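Thiamine-binding periplasmic protein (PDB 2QRY) binds thiamine, thiamine phosphate and thiamine diphosphate with high affinity in the periplasm, as the solute-binding component of the ThiBPQ ABC transporter for thiamine import. Local coordinates at residues Y127-Y132 with S217-P222; R155-D160 with D213-Y218; P161-P166 with V196-S201; G169-M174 with Q184-L189. All coordinates share one frame; numbering follows the deposited sequence.

Contact 1. Residues Y127-Y132 with S217-P222. With TPS (thiamin phosphate), chain E.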
# COMPACT_ATOMS: atom_id res chain seq x y z
N TYR A 127 0.00 4.72 -6.73
CA TYR A 127 -1.29 5.37 -6.78
C TYR A 127 -2.40 4.33 -6.87
O TYR A 127 -2.38 3.46 -7.74
CB TYR A 127 -1.34 6.29 -8.00
CG TYR A 127 -0.21 7.30 -8.01
CD1 TYR A 127 -0.31 8.49 -7.29
CD2 TYR A 127 0.96 7.05 -8.72
CE1 TYR A 127 0.74 9.41 -7.28
CE2 TYR A 127 2.02 7.95 -8.71
CZ TYR A 127 1.90 9.14 -7.99
OH TYR A 127 2.93 10.04 -7.97
N PHE A 128 -3.35 4.43 -5.95
CA PHE A 128 -4.47 3.50 -5.94
C PHE A 128 -5.31 3.74 -7.18
O PHE A 128 -5.53 4.88 -7.59
CB PHE A 128 -5.33 3.69 -4.69
CG PHE A 128 -4.57 3.55 -3.40
CD1 PHE A 128 -3.95 2.34 -3.08
CD2 PHE A 128 -4.48 4.61 -2.51
CE1 PHE A 128 -3.25 2.21 -1.89
CE2 PHE A 128 -3.77 4.49 -1.32
CZ PHE A 128 -3.16 3.28 -1.01
N ALA A 129 -5.79 2.65 -7.76
CA ALA A 129 -6.62 2.74 -8.95
C ALA A 129 -7.39 1.44 -9.15
O ALA A 129 -6.99 0.38 -8.65
CB ALA A 129 -5.74 3.01 -10.16
N PHE A 130 -8.50 1.52 -9.87
CA PHE A 130 -9.28 0.33 -10.15
C PHE A 130 -8.75 -0.35 -11.40
O PHE A 130 -8.61 0.28 -12.45
CB PHE A 130 -10.76 0.68 -10.33
CG PHE A 130 -11.46 0.98 -9.04
CD1 PHE A 130 -11.52 2.27 -8.54
CD2 PHE A 130 -12.08 -0.04 -8.33
CE1 PHE A 130 -12.18 2.55 -7.35
CE2 PHE A 130 -12.75 0.23 -7.13
CZ PHE A 130 -12.80 1.53 -6.64
N VAL A 131 -8.43 -1.63 -11.27
CA VAL A 131 -7.92 -2.41 -12.39
C VAL A 131 -9.04 -3.24 -13.01
O VAL A 131 -9.93 -3.72 -12.30
CB VAL A 131 -6.80 -3.36 -11.94
CG1 VAL A 131 -6.48 -4.35 -13.04
CG2 VAL A 131 -5.56 -2.56 -11.57
N TYR A 132 -8.99 -3.39 -14.33
CA TYR A 132 -9.98 -4.17 -15.06
C TYR A 132 -9.33 -4.91 -16.23
O TYR A 132 -8.15 -4.70 -16.54
CB TYR A 132 -11.11 -3.28 -15.61
CG TYR A 132 -10.65 -2.26 -16.62
CD1 TYR A 132 -10.04 -1.07 -16.22
CD2 TYR A 132 -10.78 -2.50 -17.99
CE1 TYR A 132 -9.57 -0.14 -17.16
CE2 TYR A 132 -10.32 -1.58 -18.95
CZ TYR A 132 -9.72 -0.41 -18.52
OH TYR A 132 -9.26 0.49 -19.44
N SER A 217 -6.82 -1.49 -6.79
CA SER A 217 -5.43 -1.92 -6.76
C SER A 217 -4.50 -0.72 -7.01
O SER A 217 -4.71 0.35 -6.44
CB SER A 217 -5.19 -3.02 -7.80
OG SER A 217 -3.98 -3.71 -7.54
N TYR A 218 -3.50 -0.88 -7.88
CA TYR A 218 -2.56 0.20 -8.16
C TYR A 218 -2.31 0.51 -9.64
O TYR A 218 -2.43 -0.37 -10.49
CB TYR A 218 -1.21 -0.10 -7.51
CG TYR A 218 -1.23 -0.12 -6.00
CD1 TYR A 218 -1.71 -1.22 -5.30
CD2 TYR A 218 -0.74 0.97 -5.27
CE1 TYR A 218 -1.69 -1.25 -3.92
CE2 TYR A 218 -0.72 0.95 -3.88
CZ TYR A 218 -1.19 -0.17 -3.21
OH TYR A 218 -1.17 -0.21 -1.84
N THR A 219 -1.93 1.76 -9.93
CA THR A 219 -1.66 2.15 -11.31
C THR A 219 -0.55 1.31 -11.91
O THR A 219 -0.39 1.27 -13.12
CB THR A 219 -1.22 3.64 -11.44
OG1 THR A 219 -0.06 3.87 -10.62
CG2 THR A 219 -2.34 4.57 -11.02
N THR A 220 0.21 0.64 -11.05
CA THR A 220 1.33 -0.19 -11.47
C THR A 220 1.00 -1.68 -11.58
O THR A 220 1.83 -2.48 -12.03
CB THR A 220 2.52 -0.02 -10.49
OG1 THR A 220 2.04 -0.10 -9.14
CG2 THR A 220 3.23 1.33 -10.71
N SER A 221 -0.20 -2.07 -11.17
CA SER A 221 -0.57 -3.47 -11.24
C SER A 221 -0.47 -4.07 -12.64
O SER A 221 -0.09 -5.23 -12.79
CB SER A 221 -1.99 -3.68 -10.68
OG SER A 221 -2.03 -3.38 -9.30
N PRO A 222 -0.81 -3.30 -13.68
CA PRO A 222 -0.71 -3.88 -15.02
C PRO A 222 0.71 -4.35 -15.35
O PRO A 222 0.90 -5.32 -16.09
CB PRO A 222 -1.18 -2.76 -15.93
CG PRO A 222 -2.20 -2.03 -15.06
CD PRO A 222 -1.48 -1.99 -13.72
CM2 TPS E . -0.02 -7.14 -9.30
N3 TPS E . 0.64 -4.03 -3.55
C2 TPS E . -0.29 -4.96 -3.56
S1 TPS E . -0.99 -4.88 -1.98
C5 TPS E . 0.01 -3.56 -1.35
C4 TPS E . 0.83 -3.28 -2.42
CM4 TPS E . 1.88 -2.18 -2.34
C6 TPS E . -0.13 -2.99 0.03
C7 TPS E . -1.18 -3.93 0.63
O7 TPS E . -1.57 -3.60 1.95
N1A TPS E . -0.06 -5.03 -8.04
C2A TPS E . 0.38 -6.29 -8.12
N3A TPS E . 1.16 -6.80 -7.17
C4A TPS E . 1.54 -6.07 -6.10
N4A TPS E . 2.36 -6.62 -5.13
C5A TPS E . 1.09 -4.71 -5.99
C6A TPS E . 0.27 -4.23 -7.01
C7A TPS E . 1.47 -3.79 -4.80
P1 TPS E . -2.67 -4.71 2.39
O1 TPS E . -3.82 -4.73 1.35
O2 TPS E . -3.21 -4.43 3.85
O3 TPS E . -1.99 -6.09 2.38
O HOH W 1 0.94 2.81 -8.43

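Contact 2. Residues R155-D160 with D213-Y218. With TPS (thiamin phosphate), chain E.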
# COMPACT_ATOMS: atom_id res chain seq x y z
N ARG A 155 -19.17 -4.82 -11.69
CA ARG A 155 -18.95 -5.56 -10.46
C ARG A 155 -17.65 -5.04 -9.86
O ARG A 155 -16.63 -4.97 -10.55
CB ARG A 155 -18.80 -7.06 -10.75
CG ARG A 155 -19.70 -7.59 -11.85
CD ARG A 155 -21.10 -7.87 -11.37
NE ARG A 155 -21.13 -8.86 -10.29
CZ ARG A 155 -20.51 -10.03 -10.33
NH1 ARG A 155 -19.80 -10.37 -11.40
NH2 ARG A 155 -20.60 -10.86 -9.30
N VAL A 156 -17.68 -4.68 -8.59
CA VAL A 156 -16.49 -4.16 -7.93
C VAL A 156 -16.12 -4.91 -6.66
O VAL A 156 -16.99 -5.39 -5.94
CB VAL A 156 -16.69 -2.66 -7.58
CG1 VAL A 156 -15.58 -2.18 -6.67
CG2 VAL A 156 -16.70 -1.84 -8.85
N ILE A 157 -14.82 -5.01 -6.41
CA ILE A 157 -14.31 -5.65 -5.20
C ILE A 157 -13.21 -4.73 -4.64
O ILE A 157 -12.40 -4.20 -5.39
CB ILE A 157 -13.71 -7.05 -5.49
CG1 ILE A 157 -14.85 -8.05 -5.73
CG2 ILE A 157 -12.86 -7.53 -4.32
CD1 ILE A 157 -14.39 -9.45 -6.10
N TYR A 158 -13.20 -4.53 -3.33
CA TYR A 158 -12.16 -3.70 -2.72
C TYR A 158 -11.85 -4.19 -1.31
O TYR A 158 -12.45 -5.16 -0.85
CB TYR A 158 -12.57 -2.22 -2.72
CG TYR A 158 -13.79 -1.90 -1.88
CD1 TYR A 158 -13.66 -1.56 -0.54
CD2 TYR A 158 -15.07 -1.95 -2.43
CE1 TYR A 158 -14.78 -1.27 0.24
CE2 TYR A 158 -16.20 -1.67 -1.66
CZ TYR A 158 -16.04 -1.33 -0.33
OH TYR A 158 -17.15 -1.07 0.44
N GLN A 159 -10.90 -3.54 -0.64
CA GLN A 159 -10.50 -3.97 0.70
C GLN A 159 -11.06 -3.16 1.86
O GLN A 159 -11.45 -2.00 1.72
CB GLN A 159 -8.97 -3.98 0.82
CG GLN A 159 -8.24 -4.68 -0.32
CD GLN A 159 -8.26 -3.86 -1.59
OE1 GLN A 159 -8.11 -2.65 -1.56
NE2 GLN A 159 -8.43 -4.53 -2.72
N ASP A 160 -11.07 -3.80 3.02
CA ASP A 160 -11.56 -3.22 4.26
C ASP A 160 -10.59 -2.14 4.74
O ASP A 160 -9.42 -2.43 4.98
CB ASP A 160 -11.68 -4.31 5.32
CG ASP A 160 -12.40 -3.84 6.57
OD1 ASP A 160 -12.21 -2.67 6.95
OD2 ASP A 160 -13.14 -4.65 7.17
N ASP A 213 -15.66 -7.06 -12.27
CA ASP A 213 -15.20 -6.34 -13.45
C ASP A 213 -14.05 -5.42 -13.07
O ASP A 213 -13.19 -5.12 -13.90
CB ASP A 213 -16.35 -5.50 -14.04
CG ASP A 213 -17.51 -6.36 -14.51
OD1 ASP A 213 -17.29 -7.23 -15.38
OD2 ASP A 213 -18.64 -6.16 -14.02
N LEU A 214 -14.04 -4.98 -11.81
CA LEU A 214 -13.01 -4.09 -11.31
C LEU A 214 -12.62 -4.42 -9.87
O LEU A 214 -13.43 -4.96 -9.11
CB LEU A 214 -13.50 -2.64 -11.37
CG LEU A 214 -13.94 -2.08 -12.71
CD1 LEU A 214 -15.30 -1.40 -12.57
CD2 LEU A 214 -12.90 -1.10 -13.22
N VAL A 215 -11.37 -4.09 -9.52
CA VAL A 215 -10.84 -4.27 -8.16
C VAL A 215 -9.95 -3.10 -7.81
O VAL A 215 -9.17 -2.64 -8.66
CB VAL A 215 -9.93 -5.51 -7.98
CG1 VAL A 215 -10.75 -6.70 -7.55
CG2 VAL A 215 -9.13 -5.77 -9.25
N LEU A 216 -10.04 -2.62 -6.58
CA LEU A 216 -9.17 -1.53 -6.17
C LEU A 216 -7.75 -2.08 -6.05
O LEU A 216 -7.51 -3.04 -5.32
CB LEU A 216 -9.58 -0.95 -4.83
CG LEU A 216 -8.66 0.24 -4.60
CD1 LEU A 216 -9.50 1.48 -4.45
CD2 LEU A 216 -7.75 0.01 -3.41
N SER A 217 -6.82 -1.49 -6.79
CA SER A 217 -5.43 -1.92 -6.76
C SER A 217 -4.50 -0.72 -7.01
O SER A 217 -4.71 0.35 -6.44
CB SER A 217 -5.19 -3.02 -7.80
OG SER A 217 -3.98 -3.71 -7.54
N TYR A 218 -3.50 -0.88 -7.88
CA TYR A 218 -2.56 0.20 -8.16
C TYR A 218 -2.31 0.51 -9.64
O TYR A 218 -2.43 -0.37 -10.49
CB TYR A 218 -1.21 -0.10 -7.51
CG TYR A 218 -1.23 -0.12 -6.00
CD1 TYR A 218 -1.71 -1.22 -5.30
CD2 TYR A 218 -0.74 0.97 -5.27
CE1 TYR A 218 -1.69 -1.25 -3.92
CE2 TYR A 218 -0.72 0.95 -3.88
CZ TYR A 218 -1.19 -0.17 -3.21
OH TYR A 218 -1.17 -0.21 -1.84
CM2 TPS E . -0.02 -7.14 -9.30
N3 TPS E . 0.64 -4.03 -3.55
C2 TPS E . -0.29 -4.96 -3.56
S1 TPS E . -0.99 -4.88 -1.98
C5 TPS E . 0.01 -3.56 -1.35
C4 TPS E . 0.83 -3.28 -2.42
CM4 TPS E . 1.88 -2.18 -2.34
C6 TPS E . -0.13 -2.99 0.03
C7 TPS E . -1.18 -3.93 0.63
O7 TPS E . -1.57 -3.60 1.95
N1A TPS E . -0.06 -5.03 -8.04
C2A TPS E . 0.38 -6.29 -8.12
N3A TPS E . 1.16 -6.80 -7.17
C4A TPS E . 1.54 -6.07 -6.10
N4A TPS E . 2.36 -6.62 -5.13
C5A TPS E . 1.09 -4.71 -5.99
C6A TPS E . 0.27 -4.23 -7.01
C7A TPS E . 1.47 -3.79 -4.80
P1 TPS E . -2.67 -4.71 2.39
O1 TPS E . -3.82 -4.73 1.35
O2 TPS E . -3.21 -4.43 3.85
O3 TPS E . -1.99 -6.09 2.38

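Contact 3. Residues P161-P166 with V196-S201. With TPS (thiamin phosphate), chain E.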
# COMPACT_ATOMS: atom_id res chain seq x y z
N PRO A 161 -11.06 -0.90 4.87
CA PRO A 161 -10.21 0.21 5.32
C PRO A 161 -9.65 0.06 6.74
O PRO A 161 -8.68 0.73 7.12
CB PRO A 161 -11.11 1.43 5.17
CG PRO A 161 -12.49 0.86 5.32
CD PRO A 161 -12.41 -0.41 4.52
N ARG A 162 -10.25 -0.83 7.53
CA ARG A 162 -9.81 -1.07 8.89
C ARG A 162 -8.61 -2.02 8.94
O ARG A 162 -7.89 -2.08 9.93
CB ARG A 162 -10.97 -1.67 9.71
CG ARG A 162 -12.18 -0.76 9.83
CD ARG A 162 -13.42 -1.50 10.35
NE ARG A 162 -13.86 -2.54 9.42
CZ ARG A 162 -15.02 -3.18 9.51
NH1 ARG A 162 -15.88 -2.89 10.48
NH2 ARG A 162 -15.32 -4.12 8.61
N THR A 163 -8.38 -2.74 7.85
CA THR A 163 -7.28 -3.69 7.81
C THR A 163 -6.23 -3.48 6.71
O THR A 163 -5.04 -3.73 6.92
CB THR A 163 -7.82 -5.13 7.66
OG1 THR A 163 -8.54 -5.25 6.43
CG2 THR A 163 -8.75 -5.47 8.82
N SER A 164 -6.68 -3.01 5.54
CA SER A 164 -5.82 -2.81 4.37
C SER A 164 -5.50 -1.35 3.99
O SER A 164 -6.39 -0.51 3.92
CB SER A 164 -6.46 -3.52 3.16
OG SER A 164 -5.90 -3.13 1.92
N THR A 165 -4.23 -1.07 3.70
CA THR A 165 -3.87 0.29 3.30
C THR A 165 -4.57 0.68 2.00
O THR A 165 -5.04 1.81 1.87
CB THR A 165 -2.33 0.47 3.18
OG1 THR A 165 -1.74 -0.64 2.49
CG2 THR A 165 -1.71 0.59 4.57
N PRO A 166 -4.65 -0.25 1.01
CA PRO A 166 -5.34 0.09 -0.24
C PRO A 166 -6.81 0.36 0.08
O PRO A 166 -7.47 1.15 -0.58
CB PRO A 166 -5.18 -1.17 -1.08
CG PRO A 166 -3.88 -1.73 -0.60
CD PRO A 166 -3.95 -1.54 0.89
N VAL A 196 -15.98 -7.60 -0.04
CA VAL A 196 -14.94 -6.78 0.54
C VAL A 196 -14.04 -7.70 1.36
O VAL A 196 -14.51 -8.38 2.28
CB VAL A 196 -15.52 -5.71 1.47
CG1 VAL A 196 -14.38 -4.88 2.06
CG2 VAL A 196 -16.50 -4.84 0.70
N THR A 197 -12.76 -7.73 1.03
CA THR A 197 -11.80 -8.58 1.73
C THR A 197 -10.94 -7.76 2.70
O THR A 197 -10.85 -6.53 2.59
CB THR A 197 -10.87 -9.27 0.74
OG1 THR A 197 -9.99 -8.30 0.16
CG2 THR A 197 -11.67 -9.93 -0.38
N LYS A 198 -10.28 -8.45 3.63
CA LYS A 198 -9.43 -7.80 4.61
C LYS A 198 -8.12 -7.36 3.98
O LYS A 198 -7.54 -6.34 4.37
CB LYS A 198 -9.13 -8.77 5.77
CG LYS A 198 -10.25 -8.94 6.76
CD LYS A 198 -9.83 -9.86 7.89
CE LYS A 198 -10.73 -9.70 9.09
NZ LYS A 198 -12.15 -9.78 8.69
N GLY A 199 -7.65 -8.14 3.01
CA GLY A 199 -6.40 -7.82 2.35
C GLY A 199 -6.50 -7.78 0.84
O GLY A 199 -7.42 -8.34 0.25
N TRP A 200 -5.52 -7.12 0.24
CA TRP A 200 -5.44 -6.97 -1.21
C TRP A 200 -5.30 -8.31 -1.94
O TRP A 200 -5.98 -8.55 -2.93
CB TRP A 200 -4.25 -6.06 -1.54
CG TRP A 200 -3.89 -6.03 -2.99
CD1 TRP A 200 -4.40 -5.21 -3.95
CD2 TRP A 200 -2.96 -6.90 -3.65
NE1 TRP A 200 -3.85 -5.52 -5.17
CE2 TRP A 200 -2.97 -6.55 -5.02
CE3 TRP A 200 -2.13 -7.95 -3.22
CZ2 TRP A 200 -2.17 -7.21 -5.96
CZ3 TRP A 200 -1.33 -8.60 -4.17
CH2 TRP A 200 -1.36 -8.23 -5.52
N SER A 201 -4.41 -9.17 -1.47
CA SER A 201 -4.19 -10.46 -2.12
C SER A 201 -5.47 -11.20 -2.50
O SER A 201 -5.64 -11.59 -3.65
CB SER A 201 -3.32 -11.35 -1.23
OG SER A 201 -1.99 -10.86 -1.21
CM2 TPS E . -0.02 -7.14 -9.30
N3 TPS E . 0.64 -4.03 -3.55
C2 TPS E . -0.29 -4.96 -3.56
S1 TPS E . -0.99 -4.88 -1.98
C5 TPS E . 0.01 -3.56 -1.35
C4 TPS E . 0.83 -3.28 -2.42
CM4 TPS E . 1.88 -2.18 -2.34
C6 TPS E . -0.13 -2.99 0.03
C7 TPS E . -1.18 -3.93 0.63
O7 TPS E . -1.57 -3.60 1.95
N1A TPS E . -0.06 -5.03 -8.04
C2A TPS E . 0.38 -6.29 -8.12
N3A TPS E . 1.16 -6.80 -7.17
C4A TPS E . 1.54 -6.07 -6.10
N4A TPS E . 2.36 -6.62 -5.13
C5A TPS E . 1.09 -4.71 -5.99
C6A TPS E . 0.27 -4.23 -7.01
C7A TPS E . 1.47 -3.79 -4.80
P1 TPS E . -2.67 -4.71 2.39
O1 TPS E . -3.82 -4.73 1.35
O2 TPS E . -3.21 -4.43 3.85
O3 TPS E . -1.99 -6.09 2.38

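Contact 4. Residues G169-M174 with Q184-L189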
# COMPACT_ATOMS: atom_id res chain seq x y z
N GLY A 169 -6.93 3.60 1.54
CA GLY A 169 -6.73 4.49 0.41
C GLY A 169 -8.03 4.82 -0.30
O GLY A 169 -8.32 5.99 -0.55
N LEU A 170 -8.82 3.80 -0.63
CA LEU A 170 -10.10 4.02 -1.30
C LEU A 170 -11.04 4.84 -0.41
O LEU A 170 -11.77 5.69 -0.90
CB LEU A 170 -10.76 2.70 -1.65
CG LEU A 170 -12.14 2.83 -2.30
CD1 LEU A 170 -12.04 3.70 -3.55
CD2 LEU A 170 -12.69 1.46 -2.65
N LEU A 171 -11.02 4.59 0.89
CA LEU A 171 -11.87 5.34 1.81
C LEU A 171 -11.54 6.83 1.73
O LEU A 171 -12.44 7.66 1.63
CB LEU A 171 -11.68 4.87 3.26
CG LEU A 171 -12.47 5.69 4.30
CD1 LEU A 171 -13.86 5.08 4.50
CD2 LEU A 171 -11.72 5.70 5.63
N LEU A 172 -10.25 7.15 1.74
CA LEU A 172 -9.83 8.55 1.69
C LEU A 172 -10.03 9.16 0.31
O LEU A 172 -10.35 10.34 0.18
CB LEU A 172 -8.37 8.67 2.14
CG LEU A 172 -8.12 8.03 3.51
CD1 LEU A 172 -6.63 7.95 3.79
CD2 LEU A 172 -8.85 8.82 4.60
N TRP A 173 -9.86 8.33 -0.71
CA TRP A 173 -10.03 8.77 -2.09
C TRP A 173 -11.47 9.22 -2.28
O TRP A 173 -11.73 10.28 -2.85
CB TRP A 173 -9.69 7.63 -3.03
CG TRP A 173 -9.64 8.01 -4.47
CD1 TRP A 173 -9.54 9.27 -4.99
CD2 TRP A 173 -9.58 7.10 -5.58
NE1 TRP A 173 -9.41 9.20 -6.37
CE2 TRP A 173 -9.43 7.88 -6.75
CE3 TRP A 173 -9.63 5.71 -5.71
CZ2 TRP A 173 -9.32 7.31 -8.03
CZ3 TRP A 173 -9.53 5.14 -6.97
CH2 TRP A 173 -9.38 5.94 -8.11
N MSE A 174 -12.40 8.41 -1.81
CA MSE A 174 -13.82 8.74 -1.90
C MSE A 174 -14.11 10.01 -1.10
O MSE A 174 -14.91 10.85 -1.52
CB MSE A 174 -14.65 7.59 -1.34
CG MSE A 174 -14.73 6.35 -2.22
SE MSE A 174 -16.04 6.55 -3.64
CE MSE A 174 -17.64 6.12 -2.63
N GLN A 184 -23.67 8.74 1.01
CA GLN A 184 -24.65 8.54 -0.05
C GLN A 184 -23.94 7.88 -1.22
O GLN A 184 -24.48 6.98 -1.87
CB GLN A 184 -25.25 9.88 -0.46
CG GLN A 184 -26.32 9.79 -1.56
CD GLN A 184 -27.48 8.87 -1.18
OE1 GLN A 184 -28.11 9.05 -0.12
NE2 GLN A 184 -27.77 7.89 -2.03
N ALA A 185 -22.71 8.32 -1.49
CA ALA A 185 -21.92 7.75 -2.58
C ALA A 185 -21.63 6.29 -2.24
O ALA A 185 -21.72 5.41 -3.09
CB ALA A 185 -20.62 8.52 -2.75
N TRP A 186 -21.28 6.05 -0.98
CA TRP A 186 -20.99 4.69 -0.54
C TRP A 186 -22.18 3.75 -0.71
O TRP A 186 -22.00 2.59 -1.09
CB TRP A 186 -20.51 4.69 0.92
CG TRP A 186 -19.02 4.96 1.07
CD1 TRP A 186 -18.43 6.03 1.68
CD2 TRP A 186 -17.95 4.15 0.57
NE1 TRP A 186 -17.06 5.93 1.59
CE2 TRP A 186 -16.74 4.79 0.91
CE3 TRP A 186 -17.90 2.94 -0.14
CZ2 TRP A 186 -15.49 4.26 0.57
CZ3 TRP A 186 -16.66 2.42 -0.48
CH2 TRP A 186 -15.47 3.08 -0.13
N GLN A 187 -23.39 4.24 -0.44
CA GLN A 187 -24.56 3.39 -0.62
C GLN A 187 -24.70 2.97 -2.08
O GLN A 187 -25.06 1.84 -2.38
CB GLN A 187 -25.83 4.11 -0.16
CG GLN A 187 -25.88 4.31 1.35
CD GLN A 187 -27.11 5.06 1.81
OE1 GLN A 187 -28.24 4.67 1.52
NE2 GLN A 187 -26.89 6.16 2.53
N LYS A 188 -24.39 3.89 -2.99
CA LYS A 188 -24.46 3.61 -4.42
C LYS A 188 -23.38 2.62 -4.83
O LYS A 188 -23.62 1.75 -5.67
CB LYS A 188 -24.31 4.90 -5.24
CG LYS A 188 -25.45 5.90 -5.07
CD LYS A 188 -25.16 7.18 -5.85
CE LYS A 188 -26.26 8.21 -5.66
NZ LYS A 188 -25.90 9.51 -6.32
N LEU A 189 -22.19 2.75 -4.25
CA LEU A 189 -21.10 1.84 -4.58
C LEU A 189 -21.38 0.45 -4.02
O LEU A 189 -20.98 -0.55 -4.60
CB LEU A 189 -19.76 2.35 -4.01
CG LEU A 189 -18.53 2.19 -4.90
CD1 LEU A 189 -17.26 2.51 -4.11
CD2 LEU A 189 -18.45 0.78 -5.46

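Contact 1. Residues Y127-Y132 with S217-P222
Phe-128 and Tyr-218 form the tightly packed part of this antiparallel pairing, their side chains running alongside one another in the same direction. The ring planes are turned 50° apart, with Phe-128 CD1 over one face of the tyrosine and Phe-128 CE1 3.4 Å from Tyr-218 CZ. Tyr-218 OH sits at the edge of the phenylalanine ring and bonds onward to Gln-246, so an amphipathic aromatic suits the place. Next to this pair, Ala-129 and Ser-217 exchange backbone bonds, Ser-217 N to Ala-129 O being 2.6 Å long, and the alanine methyl leaves room for Thr-219 CG2. The packing eases at Val-131, whose CG2 lies 3.8 Å from both Ser-217 CB and Ser-221 CB. Thr-219 N still bonds directly to Tyr-127 O, and beside it a water adds a bridge: it accepts from Tyr-127 N at 2.7 Å, donates to Thr-220 OG1 and lies 2.6 Å from Thr-219 OG1. A type I turn from Tyr-218 to Ser-221 then brings Ser-221 to thiamin phosphate. Ser-221 OG receives Ser-217 OG at 2.6 Å and Tyr-218 N at 3.2 Å, and itself donates to ligand N1A at 2.9 Å. Ser-217 OG is in turn bonded to Trp-200 NE1. With its acceptor side used twice, Ser-221 presents its proton to N1A, which implies a pyrimidine nitrogen that is probably unprotonated when bound.

Contact 2. Residues R155-D160 with D213-Y218
Val-156 with Leu-214 and Ile-157 with Val-215 are the two parallel bridges that join strands 156-159 and 214-218 in the mixed sheet of this periplasmic solute-binding fold. The short strands run at 23° to each other. Backbone bonds alternate between them: Leu-214 N to Arg-155 O at 2.9 Å, Ile-157 N to Leu-214 O at 3.0 Å and Leu-216 N to Ile-157 O at 3.1 Å. Beta-branched residues suit such extended backbone. Ile-157 and Val-215 lie side by side on one face of the sheet, CB of the isoleucine 3.6 Å from CG1 of the valine. The other face carries Val-156 and Leu-214, which cross at an angle with Val-156 CG2 4.0 Å from Leu-214 CD1. Past the last bridge a side chain replaces a backbone donor: Gln-159 bends at chi2 (74°), turning its amide back so that NE2 donates to Leu-216 O at 3.1 Å. The bond leaves the glutamine amide plane by 18°. The same bend brings Gln-159 OE1 to 3.3 Å from Leu-216 CD2, and this buried oxygen finds no polar partner in the model. Arg-155 and Asp-213 meet at the more open start of the pairing, where the carboxylate position is less certain. On one side Tyr-158 and Leu-216 pack against Leu-170 of helix 165-178, while on the other Ile-157 and Val-215 face helix 200-208 through Leu-206 and Phe-207. Strand 193-197 pairs with the far edge of strand 156-159.

Contact 3. Residues P161-P166 with V196-S201
Thr-163 and Ser-164 both point their side chains at the loop 198-199, but they use them differently. Thr-163 carries OG1 between its backbone N and carbonyl carbon (chi1 62°), from where it donates to Lys-198 O over a short 2.5 Å. The hydroxyl comes in the carbonyl plane, on a lone pair of the oxygen. Ser-164 CB touches that same carbonyl, 3.3 Å from Lys-198 O, whereas its hydroxyl leads to thiamin phosphate; the bond from Ser-164 OG to phosphate oxygen O1 measures 2.7 Å, although crowding makes the exact place of OG less sure. From the facing segment Trp-200 N donates to the same O1 at 3.1 Å, so both segments hold one phosphate oxygen. The Trp-200 ring swings away from Pro-166 and turns one face to the ligand, with thiazolium C2 3.3 Å above its plane and over its centre. A flat, electron-rich indole suits this positively charged ring, and Trp-200 CH2 reaches the pyrimidine, 3.3 Å from N3A. The carbonyl of Gly-199 is held by Thr-197 OG1, which donates to Gly-199 O at 2.6 Å. Ser-164 and Gly-199 are the N-caps of helices 165-178 and 200-208; with the same reservation, the serine hydroxyl also caps Gly-167 N. Both helices thus begin at the phosphate, where their N-terminal ends would probably help to balance its negative charge. Pro-166, in the first turn of helix 165-178, rests on Leu-216 and Tyr-218 of strand 214-218, and strand 193-197 leads in from beside strand 156-159.

Contact 4. Residues G169-M174 with Q184-L189
The backbone bonds from Trp-173 N to Gly-169 O, 2.8 Å, and from Met-174 N to Leu-170 O, 2.9 Å, wind the 169-174 segment of helix 165-178 so that Leu-170, Leu-171 and Met-174 all meet Trp-186 of the next helix. No polar bond crosses between these consecutive helices; their short axes stay 11.8 Å apart, at 126°, and bulky side chains bridge the separation. The contact is a Met-aromatic one, with residue 174 present as selenomethionine. Its chain folds at chi2 and chi3 (both -81°), which curls the terminal methyl back over the indole. CE then rests 3.9 Å from the centroid of the six-membered ring of Trp-186, near the ring normal, in a CH-pi contact, while the selenium lies farther above the same face. A long unbranched chain, here with selenium in place of sulfur, can bend to follow a flat surface. Leu-171 approaches differently, its CA standing at the indole edge 4.0 Å from Trp-186 CZ2, and Leu-170 CG meets Trp-186 CH2 from an oblique direction. The tryptophan is enclosed further by helix 310-328, where Trp-324 meets it edge-to-face and Ala-327 touches it. Small Ala-185 admits the methionine tip beside Leu-189, and there Met-174 CE ends 3.8 Å from Ala-185 CB and 3.9 Å from Leu-189 CD1.

Overall arrangement
Along the chain the contacts nest: contact 4 lies inside the loop closed by contact 3, contact 3 inside that of contact 2, and contacts 1 and 2 end together on strand 214-218. The centres of contact 1 and contact 2 are about 9 Å apart, those of contact 2 and contact 3 about 10 Å, and those of contact 1 and contact 4 about 17 Å. Strands 121-133, 214-218, 156-159 and 193-197 lie in succession in one sheet. This brings residues distant in sequence to thiamin phosphate, contact 1 at the pyrimidine and thiazolium and contact 3 at the phosphate and both rings, while contact 4 joins helices 165-178 and 182-190, the first packing on the sheet face carrying Tyr-158 and Leu-216.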